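Local atomic coordinates of phosphoinositol-specific phospholipase C (Pseudomonas sp., PDB entry 5FYP), a protein that probably cleaves phosphoinositide lipids in a calcium-dependent reaction, as its family does, releasing the phosphorylated inositol head group from diacylglycerol. Residues Glu3-Ile8 and Leu41-Arg45; Ser12-Phe17 and Gly110-Thr115; Asn18-Val23 and Arg294-Phe298; Asp81-Thr85 and Cys97-Val101. All coordinates share one frame; numbering follows the deposited sequence. Where two conformers were deposited one is given.

Contact 1 (Glu3-Ile8 and Leu41-Arg45)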
loop_
_atom_site.group_PDB
_atom_site.type_symbol
_atom_site.label_atom_id
_atom_site.label_comp_id
_atom_site.label_asym_id
_atom_site.label_seq_id
_atom_site.Cartn_x
_atom_site.Cartn_y
_atom_site.Cartn_z
ATOM N N GLU A 3 3.695 -20.661 -0.488
ATOM C CA GLU A 3 4.829 -20.560 0.451
ATOM C C GLU A 3 4.402 -20.888 1.873
ATOM O O GLU A 3 3.230 -20.832 2.208
ATOM C CB GLU A 3 5.492 -19.189 0.403
ATOM C CG GLU A 3 4.670 -18.058 0.992
ATOM C CD GLU A 3 5.433 -16.756 1.207
ATOM O OE1 GLU A 3 6.684 -16.742 1.362
ATOM O OE2 GLU A 3 4.792 -15.754 1.265
ATOM N N SER A 4 5.369 -21.174 2.735
ATOM C CA SER A 4 5.048 -21.488 4.123
ATOM C C SER A 4 6.080 -21.004 5.148
ATOM O O SER A 4 6.498 -21.771 6.019
ATOM C CB SER A 4 4.791 -23.002 4.249
ATOM O OG SER A 4 5.926 -23.739 3.821
ATOM N N PRO A 5 6.485 -19.717 5.093
ATOM C CA PRO A 5 7.362 -19.227 6.157
ATOM C C PRO A 5 6.599 -19.285 7.478
ATOM O O PRO A 5 5.392 -19.127 7.526
ATOM C CB PRO A 5 7.664 -17.777 5.732
ATOM C CG PRO A 5 6.487 -17.399 4.931
ATOM C CD PRO A 5 6.058 -18.632 4.198
ATOM N N ALA A 6 7.330 -19.426 8.560
ATOM C CA ALA A 6 6.728 -19.614 9.895
ATOM C C ALA A 6 5.849 -18.466 10.346
ATOM O O ALA A 6 4.915 -18.676 11.112
ATOM C CB ALA A 6 7.803 -19.887 10.942
ATOM N N PHE A 7 6.121 -17.261 9.865
ATOM C CA PHE A 7 5.389 -16.097 10.332
ATOM C C PHE A 7 3.968 -16.009 9.795
ATOM O O PHE A 7 3.201 -15.153 10.255
ATOM C CB PHE A 7 6.177 -14.778 10.115
ATOM C CG PHE A 7 6.282 -14.298 8.700
ATOM C CD1 PHE A 7 5.259 -13.577 8.131
ATOM C CD2 PHE A 7 7.442 -14.509 7.953
ATOM C CE1 PHE A 7 5.368 -13.077 6.854
ATOM C CE2 PHE A 7 7.549 -14.003 6.677
ATOM C CZ PHE A 7 6.512 -13.272 6.128
ATOM N N ILE A 8 3.614 -16.840 8.821
ATOM C CA ILE A 8 2.264 -16.788 8.220
ATOM C C ILE A 8 1.418 -17.904 8.829
ATOM O O ILE A 8 1.721 -19.079 8.712
ATOM C CB ILE A 8 2.307 -16.936 6.692
ATOM C CG1 ILE A 8 3.124 -15.781 6.094
ATOM C CG2 ILE A 8 0.876 -16.958 6.131
ATOM C CD1 ILE A 8 3.217 -15.765 4.599
ATOM N N LEU A 41 11.335 -8.615 3.494
ATOM C CA LEU A 41 10.487 -9.729 3.085
ATOM C C LEU A 41 10.858 -11.053 3.784
ATOM O O LEU A 41 10.132 -12.043 3.666
ATOM C CB LEU A 41 10.490 -9.855 1.580
ATOM C CG LEU A 41 9.763 -8.689 0.898
ATOM C CD1 LEU A 41 10.221 -8.472 -0.512
ATOM C CD2 LEU A 41 8.235 -8.899 0.922
ATOM N N ASP A 42 11.937 -11.077 4.564
ATOM C CA ASP A 42 12.147 -12.231 5.464
ATOM C C ASP A 42 11.174 -12.237 6.638
ATOM O O ASP A 42 11.021 -13.265 7.300
ATOM C CB ASP A 42 13.568 -12.203 6.028
ATOM C CG ASP A 42 14.638 -12.339 4.975
ATOM O OD1 ASP A 42 14.358 -12.749 3.840
ATOM O OD2 ASP A 42 15.798 -12.145 5.326
ATOM N N SER A 43 10.519 -11.093 6.885
ATOM C CA SER A 43 9.695 -10.904 8.093
ATOM C C SER A 43 8.240 -10.569 7.858
ATOM O O SER A 43 7.409 -10.916 8.678
ATOM C CB SER A 43 10.276 -9.825 8.998
ATOM O OG SER A 43 11.595 -10.120 9.381
ATOM N N VAL A 44 7.946 -9.794 6.815
ATOM C CA VAL A 44 6.594 -9.275 6.554
ATOM C C VAL A 44 6.315 -9.305 5.051
ATOM O O VAL A 44 7.221 -9.527 4.237
ATOM C CB VAL A 44 6.365 -7.858 7.123
ATOM C CG1 VAL A 44 6.480 -7.847 8.654
ATOM C CG2 VAL A 44 7.304 -6.832 6.513
ATOM N N ARG A 45 5.065 -9.009 4.678
ATOM C CA ARG A 45 4.600 -8.945 3.300
ATOM C C ARG A 45 4.033 -7.579 2.928
ATOM O O ARG A 45 3.502 -7.434 1.842
ATOM C CB ARG A 45 3.604 -10.065 2.968
ATOM C CG ARG A 45 4.205 -11.453 3.047
ATOM C CD ARG A 45 4.921 -11.855 1.783
ATOM N NE ARG A 45 5.685 -13.117 1.964
ATOM C CZ ARG A 45 6.900 -13.176 2.490
ATOM N NH1 ARG A 45 7.533 -12.087 2.891
ATOM N NH2 ARG A 45 7.514 -14.339 2.612
#
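Glu3 reaches across to Arg45 and forms a bidentate, side-on salt bridge, joining the N-terminal arm to the loop that runs into strand 46-52 of a TIM-barrel-type fold. The carboxylate and guanidinium planes lie only 17° apart, so each oxygen meets its own N-H: Arg45 NH2 is 2.8 Å from Glu3 OE1, and Arg45 NE is 2.9 Å from Glu3 OE2, with OE2 accepting through its syn lone pair. That second oxygen also accepts from the backbone N of Phe112, which would help to fix the rotation of the carboxylate. Pro5 adds a loose touch of its CG on Arg45 NH2 and opens a type I turn that ends at Ile8. The turn brings in Phe7, whose CG sits between backbone N and carbonyl carbon (chi1 72°), and whose ring is swung against the second loop. Ser43 O lies 3.3 Å above the plane of that ring, over its centre; the same oxygen accepts from NH1 of Arg294. At the rim, Phe7 CZ sits over one face of the Arg45 guanidinium, 3.6 Å from NH1. Ring and guanidinium planes stand 85° apart, so the ring presents its edge and this is no flat stack. The guanidinium is thereby held at its NE/NH2 side by Glu3 and on one face by Phe7. Ile8 reaches it obliquely through CD1. Its other terminal nitrogen is tied to its own loop, where Arg45 NH1 donates a nearly straight hydrogen bond to Leu41 O at 2.7 Å.

Contact 2 (Ser12-Phe17 and Gly110-Thr115)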
loop_
_atom_site.group_PDB
_atom_site.type_symbol
_atom_site.label_atom_id
_atom_site.label_comp_id
_atom_site.label_asym_id
_atom_site.label_seq_id
_atom_site.Cartn_x
_atom_site.Cartn_y
_atom_site.Cartn_z
ATOM N N SER A 12 -4.480 -18.338 7.026
ATOM C CA SER A 12 -4.580 -17.145 6.208
ATOM C C SER A 12 -4.907 -17.437 4.739
ATOM O O SER A 12 -5.550 -16.638 4.074
ATOM C CB SER A 12 -3.252 -16.366 6.239
ATOM O OG SER A 12 -2.874 -16.029 7.554
ATOM N N TRP A 13 -4.430 -18.563 4.229
ATOM C CA TRP A 13 -4.469 -18.808 2.799
ATOM C C TRP A 13 -5.875 -18.859 2.227
ATOM O O TRP A 13 -6.125 -18.313 1.156
ATOM C CB TRP A 13 -3.671 -20.067 2.460
ATOM C CG TRP A 13 -2.233 -19.862 2.627
ATOM C CD1 TRP A 13 -1.435 -20.333 3.651
ATOM C CD2 TRP A 13 -1.401 -19.074 1.798
ATOM N NE1 TRP A 13 -0.162 -19.919 3.462
ATOM C CE2 TRP A 13 -0.109 -19.122 2.347
ATOM C CE3 TRP A 13 -1.619 -18.355 0.617
ATOM C CZ2 TRP A 13 0.974 -18.485 1.741
ATOM C CZ3 TRP A 13 -0.581 -17.719 0.045
ATOM C CH2 TRP A 13 0.728 -17.827 0.575
ATOM N N ASN A 14 -6.795 -19.474 2.961
ATOM C CA ASN A 14 -8.185 -19.560 2.527
ATOM C C ASN A 14 -9.050 -18.409 3.047
ATOM O O ASN A 14 -10.266 -18.460 2.919
ATOM C CB ASN A 14 -8.766 -20.921 2.917
ATOM C CG ASN A 14 -9.978 -21.286 2.101
ATOM O OD1 ASN A 14 -10.113 -20.917 0.927
ATOM N ND2 ASN A 14 -10.873 -22.034 2.722
ATOM N N THR A 15 -8.428 -17.344 3.558
ATOM C CA THR A 15 -9.159 -16.204 4.081
ATOM C C THR A 15 -9.153 -15.092 3.040
ATOM O O THR A 15 -8.114 -14.785 2.478
ATOM C CB THR A 15 -8.500 -15.712 5.376
ATOM O OG1 THR A 15 -8.407 -16.793 6.317
ATOM C CG2 THR A 15 -9.243 -14.603 6.040
ATOM N N PRO A 16 -10.301 -14.413 2.815
ATOM C CA PRO A 16 -10.309 -13.210 1.998
ATOM C C PRO A 16 -9.260 -12.216 2.475
ATOM O O PRO A 16 -9.062 -12.076 3.679
ATOM C CB PRO A 16 -11.720 -12.665 2.221
ATOM C CG PRO A 16 -12.535 -13.907 2.440
ATOM C CD PRO A 16 -11.648 -14.737 3.322
ATOM N N PHE A 17 -8.631 -11.514 1.553
ATOM C CA PHE A 17 -7.548 -10.607 1.939
ATOM C C PHE A 17 -7.965 -9.586 2.981
ATOM O O PHE A 17 -7.185 -9.239 3.869
ATOM C CB PHE A 17 -7.009 -9.926 0.683
ATOM C CG PHE A 17 -5.742 -9.111 0.899
ATOM C CD1 PHE A 17 -4.542 -9.724 1.161
ATOM C CD2 PHE A 17 -5.771 -7.728 0.840
ATOM C CE1 PHE A 17 -3.394 -8.978 1.344
ATOM C CE2 PHE A 17 -4.622 -6.978 1.019
ATOM C CZ PHE A 17 -3.419 -7.590 1.276
ATOM N N GLY A 110 4.610 -18.503 -5.516
ATOM C CA GLY A 110 3.615 -18.907 -4.536
ATOM C C GLY A 110 3.557 -18.009 -3.321
ATOM O O GLY A 110 2.898 -18.353 -2.349
ATOM N N HIS A 111 4.243 -16.863 -3.368
ATOM C CA HIS A 111 4.270 -16.040 -2.185
ATOM C C HIS A 111 2.914 -15.435 -1.835
ATOM O O HIS A 111 2.082 -15.141 -2.704
ATOM C CB HIS A 111 5.339 -14.937 -2.284
ATOM C CG HIS A 111 5.133 -13.922 -3.380
ATOM N ND1 HIS A 111 4.251 -12.879 -3.288
ATOM C CD2 HIS A 111 5.750 -13.783 -4.576
ATOM C CE1 HIS A 111 4.324 -12.148 -4.387
ATOM N NE2 HIS A 111 5.237 -12.663 -5.176
ATOM N N PHE A 112 2.708 -15.245 -0.545
ATOM C CA PHE A 112 1.605 -14.457 -0.043
ATOM C C PHE A 112 1.652 -13.085 -0.714
ATOM O O PHE A 112 2.742 -12.551 -0.953
ATOM C CB PHE A 112 1.761 -14.346 1.481
ATOM C CG PHE A 112 0.638 -13.654 2.162
ATOM C CD1 PHE A 112 0.606 -12.270 2.232
ATOM C CD2 PHE A 112 -0.400 -14.365 2.731
ATOM C CE1 PHE A 112 -0.464 -11.617 2.812
ATOM C CE2 PHE A 112 -1.444 -13.722 3.345
ATOM C CZ PHE A 112 -1.481 -12.347 3.380
ATOM N N PRO A 113 0.504 -12.492 -1.068
ATOM C CA PRO A 113 0.542 -11.231 -1.796
ATOM C C PRO A 113 1.323 -10.152 -1.059
ATOM O O PRO A 113 1.172 -9.994 0.162
ATOM C CB PRO A 113 -0.932 -10.859 -1.937
ATOM C CG PRO A 113 -1.626 -11.646 -0.859
ATOM C CD PRO A 113 -0.868 -12.947 -0.837
ATOM N N ILE A 114 2.127 -9.412 -1.819
ATOM C CA ILE A 114 2.921 -8.308 -1.264
ATOM C C ILE A 114 2.167 -7.001 -1.463
ATOM O O ILE A 114 1.703 -6.745 -2.563
ATOM C CB ILE A 114 4.276 -8.220 -1.947
ATOM C CG1 ILE A 114 5.099 -9.474 -1.682
ATOM C CG2 ILE A 114 5.034 -6.961 -1.531
ATOM C CD1 ILE A 114 6.274 -9.645 -2.630
ATOM N N THR A 115 2.075 -6.218 -0.407
ATOM C CA THR A 115 1.463 -4.902 -0.479
ATOM C C THR A 115 2.564 -3.860 -0.289
ATOM O O THR A 115 3.320 -3.913 0.684
ATOM C CB THR A 115 0.356 -4.731 0.566
ATOM O OG1 THR A 115 -0.649 -5.718 0.346
ATOM C CG2 THR A 115 -0.314 -3.377 0.473
#
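Trp13 and Phe112 make an edge-to-face (T-shaped) aromatic pair: the edge of the Phe112 ring points at the face of the indole, the six-membered ring and the phenyl centroids are 5.7 Å apart, and the planes meet at 69°. The torsion of Trp13, CG anti to the carbonyl carbon (chi1 -71°), carries the far rim of the indole over the second segment. There Trp13 CH2 lies 3.4 Å from the backbone N of Phe112 and 3.7 Å from Phe112 CB. Apolar packing continues farther along. Phe17 CE1 approaches Phe112 CE1 at 4.2 Å and Pro113 CG at 3.9 Å, so Phe112 is touched by aromatic rings from both Trp13 and Phe17, with Ser12 CB adding a grazing contact. Replacing Trp13 with alanine would probably open a gap beside Phe112 and leave its ring edge without the indole face it now meets. Polar atoms play a lesser part. Thr115 OG1 lies at the edge of the Phe17 ring, 3.5 Å from CZ. Within its own segment His111 ND1 gives a hydrogen bond of 2.8 Å to Phe112 O, while its NE2 bonds to Ser105; Ser12 OG bonds to Asp9 O. With Ser12 OG and His111 NE2 bonded outside the two segments and no hydrogen bond between them, this join of the N-terminal loop to the entry of strand 114-120 probably rests on van der Waals and aromatic packing.

Contact 3 (Asn18-Val23 and Arg294-Phe298)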
loop_
_atom_site.group_PDB
_atom_site.type_symbol
_atom_site.label_atom_id
_atom_site.label_comp_id
_atom_site.label_asym_id
_atom_site.label_seq_id
_atom_site.Cartn_x
_atom_site.Cartn_y
_atom_site.Cartn_z
ATOM N N ASN A 18 -9.202 -9.095 2.865
ATOM C CA ASN A 18 -9.733 -8.132 3.822
ATOM C C ASN A 18 -9.969 -8.709 5.218
ATOM O O ASN A 18 -10.142 -7.948 6.164
ATOM C CB ASN A 18 -11.004 -7.482 3.293
ATOM C CG ASN A 18 -12.066 -8.503 2.974
ATOM O OD1 ASN A 18 -11.880 -9.374 2.103
ATOM N ND2 ASN A 18 -13.220 -8.361 3.595
ATOM N N GLY A 19 -9.987 -10.040 5.329
ATOM C CA GLY A 19 -10.085 -10.704 6.638
ATOM C C GLY A 19 -8.775 -11.087 7.258
ATOM O O GLY A 19 -8.787 -11.825 8.263
ATOM N N ILE A 20 -7.661 -10.597 6.711
ATOM C CA ILE A 20 -6.328 -10.938 7.191
ATOM C C ILE A 20 -5.677 -9.703 7.835
ATOM O O ILE A 20 -5.676 -8.608 7.260
ATOM C CB ILE A 20 -5.455 -11.474 6.044
ATOM C CG1 ILE A 20 -6.077 -12.717 5.406
ATOM C CG2 ILE A 20 -4.049 -11.748 6.536
ATOM C CD1 ILE A 20 -5.373 -13.204 4.174
ATOM N N ALA A 21 -5.130 -9.914 9.024
ATOM C CA ALA A 21 -4.334 -8.923 9.748
ATOM C C ALA A 21 -2.849 -9.193 9.508
ATOM O O ALA A 21 -2.391 -10.348 9.534
ATOM C CB ALA A 21 -4.620 -8.979 11.226
ATOM N N GLN A 22 -2.098 -8.115 9.366
ATOM C CA GLN A 22 -0.673 -8.169 9.109
ATOM C C GLN A 22 0.087 -7.168 9.942
ATOM O O GLN A 22 -0.347 -6.011 10.127
ATOM C CB GLN A 22 -0.360 -7.828 7.646
ATOM C CG GLN A 22 -1.076 -8.654 6.618
ATOM C CD GLN A 22 -0.532 -8.370 5.230
ATOM O OE1 GLN A 22 0.699 -8.292 5.016
ATOM N NE2 GLN A 22 -1.422 -8.246 4.271
ATOM N N VAL A 23 1.298 -7.540 10.300
ATOM C CA VAL A 23 2.353 -6.588 10.660
ATOM C C VAL A 23 2.923 -6.037 9.352
ATOM O O VAL A 23 3.311 -6.802 8.462
ATOM C CB VAL A 23 3.470 -7.292 11.444
ATOM C CG1 VAL A 23 4.598 -6.343 11.785
ATOM C CG2 VAL A 23 2.906 -7.926 12.721
ATOM N N ARG A 294 3.046 -13.132 12.141
ATOM C CA ARG A 294 2.920 -11.738 11.694
ATOM C C ARG A 294 1.818 -11.536 10.675
ATOM O O ARG A 294 1.540 -10.400 10.298
ATOM C CB ARG A 294 4.234 -11.185 11.165
ATOM C CG ARG A 294 5.359 -11.238 12.177
ATOM C CD ARG A 294 6.485 -10.251 11.847
ATOM N NE ARG A 294 7.701 -10.561 12.593
ATOM C CZ ARG A 294 8.566 -11.517 12.270
ATOM N NH1 ARG A 294 8.462 -12.194 11.155
ATOM N NH2 ARG A 294 9.583 -11.775 13.095
ATOM N N ILE A 295 1.178 -12.627 10.224
ATOM C CA ILE A 295 0.050 -12.582 9.294
ATOM C C ILE A 295 -0.932 -13.634 9.772
ATOM O O ILE A 295 -0.562 -14.809 9.936
ATOM C CB ILE A 295 0.452 -12.864 7.828
ATOM C CG1 ILE A 295 1.446 -11.807 7.329
ATOM C CG2 ILE A 295 -0.768 -12.977 6.943
ATOM C CD1 ILE A 295 1.824 -11.926 5.890
ATOM N N ARG A 296 -2.174 -13.242 10.017
ATOM C CA ARG A 296 -3.188 -14.198 10.454
ATOM C C ARG A 296 -4.567 -13.644 10.223
ATOM O O ARG A 296 -4.756 -12.437 10.181
ATOM C CB ARG A 296 -3.036 -14.541 11.920
ATOM C CG ARG A 296 -2.809 -13.379 12.816
ATOM C CD ARG A 296 -3.081 -13.755 14.252
ATOM N NE ARG A 296 -4.519 -13.709 14.503
ATOM C CZ ARG A 296 -5.094 -13.773 15.692
ATOM N NH1 ARG A 296 -4.371 -13.925 16.816
ATOM N NH2 ARG A 296 -6.418 -13.664 15.721
ATOM N N PRO A 297 -5.559 -14.530 10.108
ATOM C CA PRO A 297 -6.930 -14.040 10.088
ATOM C C PRO A 297 -7.285 -13.315 11.388
ATOM O O PRO A 297 -6.740 -13.645 12.443
ATOM C CB PRO A 297 -7.765 -15.343 9.982
ATOM C CG PRO A 297 -6.821 -16.368 9.491
ATOM C CD PRO A 297 -5.493 -16.007 10.055
ATOM N N PHE A 298 -8.205 -12.357 11.323
ATOM C CA PHE A 298 -8.726 -11.716 12.539
ATOM C C PHE A 298 -9.318 -12.687 13.515
ATOM O O PHE A 298 -9.334 -12.374 14.706
ATOM C CB PHE A 298 -9.816 -10.716 12.175
ATOM C CG PHE A 298 -9.301 -9.485 11.487
ATOM C CD1 PHE A 298 -8.489 -8.573 12.144
ATOM C CD2 PHE A 298 -9.619 -9.237 10.176
ATOM C CE1 PHE A 298 -8.011 -7.449 11.493
ATOM C CE2 PHE A 298 -9.161 -8.112 9.529
ATOM C CZ PHE A 298 -8.342 -7.218 10.176
ATOM O OXT PHE A 298 -9.768 -13.724 13.102
#
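Phe298, the last residue of the chain, folds its side chain back over the Asn18-Ala21 backbone. Its CG lies anti to the carbonyl carbon and beside the backbone N (chi1 -71°), which turns the ring toward the first segment. Starting at the root, Phe298 CB is 4.2 Å from Gly19 O, and CG lies a little nearer to that oxygen. One half of the ring meets carbonyls: CD2 lies 3.3 Å from Gly19 O, which approaches obliquely, and CE2 lies 3.5 Å from Asn18 O, in the ring plane at the edge. CD1 and CE1 make the other half, with Phe298 CE1 3.7 Å from Ala21 CB; that methyl lies over the same face as the peptide between Ile20 and Ala21. CZ, at the tip, comes near Ile20 O. Outside these segments Phe253 makes an edge-to-face pair with the ring. The backbones beneath form an antiparallel pairing, strand 295-297 being the outermost strand that flanks strand 20-25 in its sheet; their directions differ by 159°. Ala21 and Arg296 are the hydrogen-bonded pair, Ala21 N reaching Arg296 O at 2.8 Å and Arg296 N returning to Ala21 O at 2.9 Å. Phe298 N to Gly19 O extends the pairing at one end, and Val23 N to Arg294 O at the other. On the face that carries Gln22 and Ile295, these side chains run alongside each other. Ile20 CG2 also packs against Ile295 CG2, at 3.5 Å.

Contact 4 (Asp81-Thr85 and Cys97-Val101)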
loop_
_atom_site.group_PDB
_atom_site.type_symbol
_atom_site.label_atom_id
_atom_site.label_comp_id
_atom_site.label_asym_id
_atom_site.label_seq_id
_atom_site.Cartn_x
_atom_site.Cartn_y
_atom_site.Cartn_z
ATOM N N ASP A 81 18.248 8.075 -0.402
ATOM C CA ASP A 81 18.781 7.729 0.921
ATOM C C ASP A 81 17.956 6.559 1.421
ATOM O O ASP A 81 16.859 6.748 1.962
ATOM C CB ASP A 81 18.731 8.928 1.837
ATOM C CG ASP A 81 19.357 8.681 3.177
ATOM O OD1 ASP A 81 19.692 7.533 3.495
ATOM O OD2 ASP A 81 19.498 9.674 3.921
ATOM N N ASN A 82 18.406 5.351 1.098
ATOM C CA ASN A 82 17.603 4.164 1.325
ATOM C C ASN A 82 18.485 2.927 1.239
ATOM O O ASN A 82 19.656 3.012 0.880
ATOM C CB ASN A 82 16.430 4.098 0.318
ATOM C CG ASN A 82 16.904 3.915 -1.101
ATOM O OD1 ASN A 82 17.532 2.908 -1.437
ATOM N ND2 ASN A 82 16.638 4.902 -1.951
ATOM N N ASN A 83 17.870 1.791 1.542
ATOM C CA ASN A 83 18.540 0.483 1.609
ATOM C C ASN A 83 18.247 -0.404 0.400
ATOM O O ASN A 83 18.468 -1.610 0.460
ATOM C CB ASN A 83 18.169 -0.206 2.917
ATOM C CG ASN A 83 16.685 -0.392 3.054
ATOM O OD1 ASN A 83 15.960 -0.329 2.065
ATOM N ND2 ASN A 83 16.238 -0.687 4.260
ATOM N N CYS A 84 17.764 0.176 -0.692
ATOM C CA CYS A 84 17.548 -0.574 -1.936
ATOM C C CYS A 84 18.851 -0.799 -2.693
ATOM O O CYS A 84 19.828 -0.087 -2.509
ATOM C CB CYS A 84 16.560 0.160 -2.819
ATOM S SG CYS A 84 15.021 0.574 -1.953
ATOM N N THR A 85 18.850 -1.789 -3.578
ATOM C CA THR A 85 20.014 -2.055 -4.455
ATOM C C THR A 85 20.298 -0.953 -5.509
ATOM O O THR A 85 19.481 -0.089 -5.760
ATOM C CB THR A 85 19.823 -3.356 -5.220
ATOM O OG1 THR A 85 18.758 -3.184 -6.127
ATOM C CG2 THR A 85 19.482 -4.510 -4.291
ATOM N N CYS A 97 14.150 0.281 -6.136
ATOM C CA CYS A 97 13.447 -0.276 -4.985
ATOM C C CYS A 97 12.314 -1.215 -5.418
ATOM O O CYS A 97 12.133 -2.295 -4.857
ATOM C CB CYS A 97 12.899 0.811 -4.069
ATOM S SG CYS A 97 14.141 1.851 -3.264
ATOM N N LEU A 98 11.554 -0.776 -6.408
ATOM C CA LEU A 98 10.491 -1.617 -6.939
ATOM C C LEU A 98 11.056 -2.922 -7.529
ATOM O O LEU A 98 10.484 -4.000 -7.334
ATOM C CB LEU A 98 9.673 -0.865 -7.980
ATOM C CG LEU A 98 8.936 0.373 -7.483
ATOM C CD1 LEU A 98 8.180 1.002 -8.639
ATOM C CD2 LEU A 98 7.985 0.077 -6.347
ATOM N N ASN A 99 12.173 -2.826 -8.238
ATOM C CA ASN A 99 12.814 -4.024 -8.777
ATOM C C ASN A 99 13.316 -4.987 -7.718
ATOM O O ASN A 99 13.260 -6.204 -7.927
ATOM C CB ASN A 99 13.928 -3.653 -9.736
ATOM C CG ASN A 99 13.416 -3.514 -11.153
ATOM O OD1 ASN A 99 12.708 -4.396 -11.664
ATOM N ND2 ASN A 99 13.797 -2.452 -11.803
ATOM N N ASP A 100 13.716 -4.461 -6.561
ATOM C CA ASP A 100 14.086 -5.366 -5.462
ATOM C C ASP A 100 12.879 -6.236 -5.066
ATOM O O ASP A 100 13.010 -7.435 -4.822
ATOM C CB ASP A 100 14.551 -4.582 -4.242
ATOM C CG ASP A 100 15.968 -4.072 -4.372
ATOM O OD1 ASP A 100 16.696 -4.520 -5.275
ATOM O OD2 ASP A 100 16.314 -3.215 -3.542
ATOM N N VAL A 101 11.685 -5.655 -5.042
ATOM C CA VAL A 101 10.457 -6.405 -4.725
ATOM C C VAL A 101 10.144 -7.390 -5.847
ATOM O O VAL A 101 9.824 -8.549 -5.600
ATOM C CB VAL A 101 9.282 -5.459 -4.449
ATOM C CG1 VAL A 101 8.024 -6.256 -4.163
ATOM C CG2 VAL A 101 9.620 -4.552 -3.282
#
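Cys84 and Cys97 are covalently joined, SG to SG at 2.0 Å, with a disulfide torsion of 102°, a right-handed turn close to the relaxed quarter-turn. Three residues on along helix 94-107, nearly one turn from Cys97, Asp100 receives Thr85 with both carboxylate oxygens. Thr85 N donates to the syn lone pair of Asp100 OD2 at 2.9 Å, a nearly straight bond of 168°. Thr85 OG1 donates to the other oxygen, OD1, at 2.6 Å, again on the syn side but somewhat out of the carboxylate plane. Thr85 places its hydroxyl there by holding OG1 between its own N and carbonyl carbon (chi1 67°). The carboxylate also lies against the loop itself, Asp100 OD2 coming to 3.3 Å from Cys84 CA. An alanine at Asp100 would probably leave Thr85 N and OG1 without this acceptor and Thr85 freer to move beyond the disulfide. The second shell is set by Asn82: its OD1 accepts from Cys84 N at 2.8 Å, an Asx turn that orients the cysteine, and the amide lies near Cys97 SG. Asn82 ND2 in turn bonds to Asn92 O and Val68 O, while Phe37 packs on Cys84. A covalent link and a two-bond carboxylate grip thus act on adjacent residues of the loop, Cys84 and Thr85, so the loop is held to the helix at two successive points by different chemistry.

Contacts 1, 2 and 3 form one connected patch. Arg45 O of contact 1 meets Thr115 N of contact 2 at 2.9 Å, and Phe7 O reaches Arg294 N of contact 3 at 2.8 Å, while Glu3 ties contact 1 to contact 2 a second time. Contacts 2 and 3 have centres about 9 Å apart and pack through Ser12 and Ile20. Contact 4 stands apart, joining the group only where Val101 CG1 touches Ile114 CG2 at 4.0 Å. None touches the calcium ion, bound by Asn27, Glu48, Asp50 and Asp119: it lies about 13 Å from the Thr115 side chain and about 12 Å from that of Asn82. Strand 114-120, entered through contact 2, carries Asp119.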